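Nitrogenase molybdenum-iron protein beta chain (PDB 4WES) forms, with the alpha chain, the molybdenum-iron component of nitrogenase, which reduces dinitrogen to ammonium, and shares in holding the [8Fe-7S] cluster. Local coordinates at residues Glu435-Thr438 against Asn439-Asp443. Numbering follows the deposited sequence.
Sequences EEIT and NVILD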
ATOM      1  N   GLU B 435       7.947   5.134  -1.650  1.00  8.81           N
ATOM      2  CA  GLU B 435       6.743   5.110  -0.829  1.00  8.88           C
ATOM      3  C   GLU B 435       6.246   3.684  -0.612  1.00  8.63           C
ATOM      4  O   GLU B 435       5.938   3.298   0.513  1.00  9.15           O
ATOM      5  CB  GLU B 435       5.657   5.975  -1.454  1.00 10.45           C
ATOM      6  CG  GLU B 435       4.413   6.004  -0.605  1.00 10.22           C
ATOM      7  CD  GLU B 435       3.224   6.667  -1.205  1.00 12.68           C
ATOM      8  OE1 GLU B 435       3.154   6.801  -2.471  1.00 13.57           O
ATOM      9  OE2 GLU B 435       2.325   7.017  -0.420  1.00 17.02           O
ATOM     10  N   GLU B 436       6.172   2.924  -1.696  1.00  8.51           N
ATOM     11  CA  GLU B 436       5.675   1.547  -1.561  1.00  9.36           C
ATOM     12  C   GLU B 436       6.565   0.681  -0.688  1.00  8.64           C
ATOM     13  O   GLU B 436       6.085  -0.079   0.156  1.00  9.47           O
ATOM     14  CB  GLU B 436       5.561   0.921  -2.940  1.00 11.23           C
ATOM     15  CG  GLU B 436       4.834  -0.385  -3.006  1.00 15.34           C
ATOM     16  CD  GLU B 436       4.556  -0.808  -4.466  1.00 26.91           C
ATOM     17  OE1 GLU B 436       5.240  -0.325  -5.450  1.00 22.13           O
ATOM     18  OE2 GLU B 436       3.693  -1.676  -4.635  1.00 39.71           O
ATOM     19  N   ILE B 437       7.880   0.770  -0.886  1.00  8.37           N
ATOM     20  CA  ILE B 437       8.832   0.011  -0.103  1.00  8.73           C
ATOM     21  C   ILE B 437       8.728   0.374   1.368  1.00  8.57           C
ATOM     22  O   ILE B 437       8.674  -0.501   2.250  1.00  8.80           O
ATOM     23  CB  ILE B 437      10.270   0.233  -0.643  1.00  9.17           C
ATOM     24  CG1 ILE B 437      10.461  -0.462  -1.994  1.00  9.59           C
ATOM     25  CG2 ILE B 437      11.313  -0.252   0.366  1.00  9.79           C
ATOM     26  CD1 ILE B 437      11.685  -0.049  -2.774  1.00 11.33           C
ATOM     27  N   THR B 438       8.757   1.676   1.667  1.00  8.15           N
ATOM     28  CA  THR B 438       8.715   2.075   3.064  1.00  8.76           C
ATOM     29  C   THR B 438       7.349   1.759   3.677  1.00  7.87           C
ATOM     30  O   THR B 438       7.276   1.401   4.858  1.00  8.51           O
ATOM     31  CB  THR B 438       9.158   3.518   3.274  1.00 10.00           C
ATOM     32  OG1 THR B 438       8.352   4.420   2.539  1.00 11.07           O
ATOM     33  CG2 THR B 438      10.586   3.704   2.848  1.00 11.63           C
ATOM     34  N   ASN B 439       6.274   1.910   2.906  1.00  7.75           N
ATOM     35  CA  ASN B 439       4.955   1.547   3.419  1.00  9.20           C
ATOM     36  C   ASN B 439       4.923   0.086   3.868  1.00  8.38           C
ATOM     37  O   ASN B 439       4.378  -0.235   4.933  1.00  8.97           O
ATOM     38  CB  ASN B 439       3.861   1.729   2.364  1.00  8.88           C
ATOM     39  CG  ASN B 439       3.377   3.152   2.177  1.00 10.24           C
ATOM     40  OD1 ASN B 439       3.777   4.076   2.870  1.00 10.99           O
ATOM     41  ND2 ASN B 439       2.493   3.307   1.210  1.00 13.31           N
ATOM     42  N   VAL B 440       5.427  -0.849   3.045  1.00  8.48           N
ATOM     43  CA  VAL B 440       5.314  -2.254   3.411  1.00  8.91           C
ATOM     44  C   VAL B 440       6.224  -2.622   4.573  1.00  8.22           C
ATOM     45  O   VAL B 440       5.855  -3.451   5.437  1.00  8.99           O
ATOM     46  CB  VAL B 440       5.525  -3.227   2.224  1.00  9.64           C
ATOM     47  CG1 VAL B 440       4.463  -3.060   1.180  1.00 12.76           C
ATOM     48  CG2 VAL B 440       6.910  -3.225   1.615  1.00  8.88           C
ATOM     49  N   ILE B 441       7.378  -1.959   4.675  1.00  8.12           N
ATOM     50  CA  ILE B 441       8.273  -2.154   5.811  1.00  8.14           C
ATOM     51  C   ILE B 441       7.615  -1.653   7.080  1.00  8.59           C
ATOM     52  O   ILE B 441       7.580  -2.356   8.110  1.00  8.79           O
ATOM     53  CB  ILE B 441       9.642  -1.483   5.544  1.00  9.55           C
ATOM     54  CG1 ILE B 441      10.401  -2.283   4.466  1.00 10.25           C
ATOM     55  CG2 ILE B 441      10.429  -1.299   6.825  1.00 10.59           C
ATOM     56  CD1 ILE B 441      11.625  -1.566   3.939  1.00 11.34           C
ATOM     57  N   LEU B 442       7.047  -0.442   7.045  1.00  8.40           N
ATOM     58  CA  LEU B 442       6.387   0.115   8.215  1.00  8.33           C
ATOM     59  C   LEU B 442       5.119  -0.635   8.592  1.00  8.37           C
ATOM     60  O   LEU B 442       4.831  -0.806   9.777  1.00  9.01           O
ATOM     61  CB  LEU B 442       6.122   1.608   8.001  1.00  8.48           C
ATOM     62  CG  LEU B 442       7.342   2.476   8.152  1.00  9.35           C
ATOM     63  CD1 LEU B 442       7.144   3.872   7.554  1.00 11.05           C
ATOM     64  CD2 LEU B 442       7.747   2.614   9.600  1.00 12.76           C
ATOM     65  N   ASP B 443       4.363  -1.123   7.613  1.00  8.38           N
ATOM     66  CA  ASP B 443       3.170  -1.885   7.918  1.00  8.72           C
ATOM     67  C   ASP B 443       3.520  -3.104   8.779  1.00  8.68           C
ATOM     68  O   ASP B 443       2.822  -3.423   9.751  1.00  9.55           O
ATOM     69  CB  ASP B 443       2.487  -2.369   6.632  1.00  9.08           C
ATOM     70  CG  ASP B 443       1.591  -1.328   5.957  1.00 10.12           C
ATOM     71  OD1 ASP B 443       1.303  -0.267   6.539  1.00 10.63           O
ATOM     72  OD2 ASP B 443       1.197  -1.636   4.813  1.00 11.33           O
TER
HETATM   73  O   HOH W   1       2.392   6.593   2.232  1.00 14.97           O
HETATM   74  O   HOH W   2       6.095   5.154   3.994  1.00 11.59           O
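Asn439 lies one helical turn after Glu435, and two waters link its side-chain oxygen to Glu435 and to the adjacent Thr438. The first water donates to Glu435 OE2 (2.7 Å) and to Asn439 OD1. The second donates to Thr438 OG1 and to Asn439 OD1, each at 2.8 Å. OD1 thus accepts two water bonds, which should fix the rotation of the amide. Carboxylate and amide planes stand 65° apart, and the closest direct side-chain approach is Glu435 CG to Asn439 ND2, 3.8 Å. Asn439 CG sits beside its own backbone N (chi1 -80°), which folds the amide back over Glu435 O. Thr438 OG1 is also hydrogen-bonded to Val434 O, and Glu435 OE1 to ND2 of Asn422 of the second beta subunit.

Four backbone hydrogen bonds of the i to i+4 alpha-helical pattern join the two turns, from Asn439 N to Glu435 O through Leu442 N to Thr438 O.

The apolar contact is on another side. Ile437 and Ile441 lie alongside each other, with CG2 of Ile437 3.8 Å from CD1 of Ile441.

Both turns belong to helix 426-448, away from the cluster site. Ile437 and Val440 pack on Val407 of strand 406-408 and Leu388 of strand 388-391. Glu435 and Thr438 pack on Tyr417 of the second beta subunit, and Asn439 and Leu442 on its Arg416, which also forms a salt bridge with Asp443. The helix thus bridges a parallel sheet and the beta-beta interface.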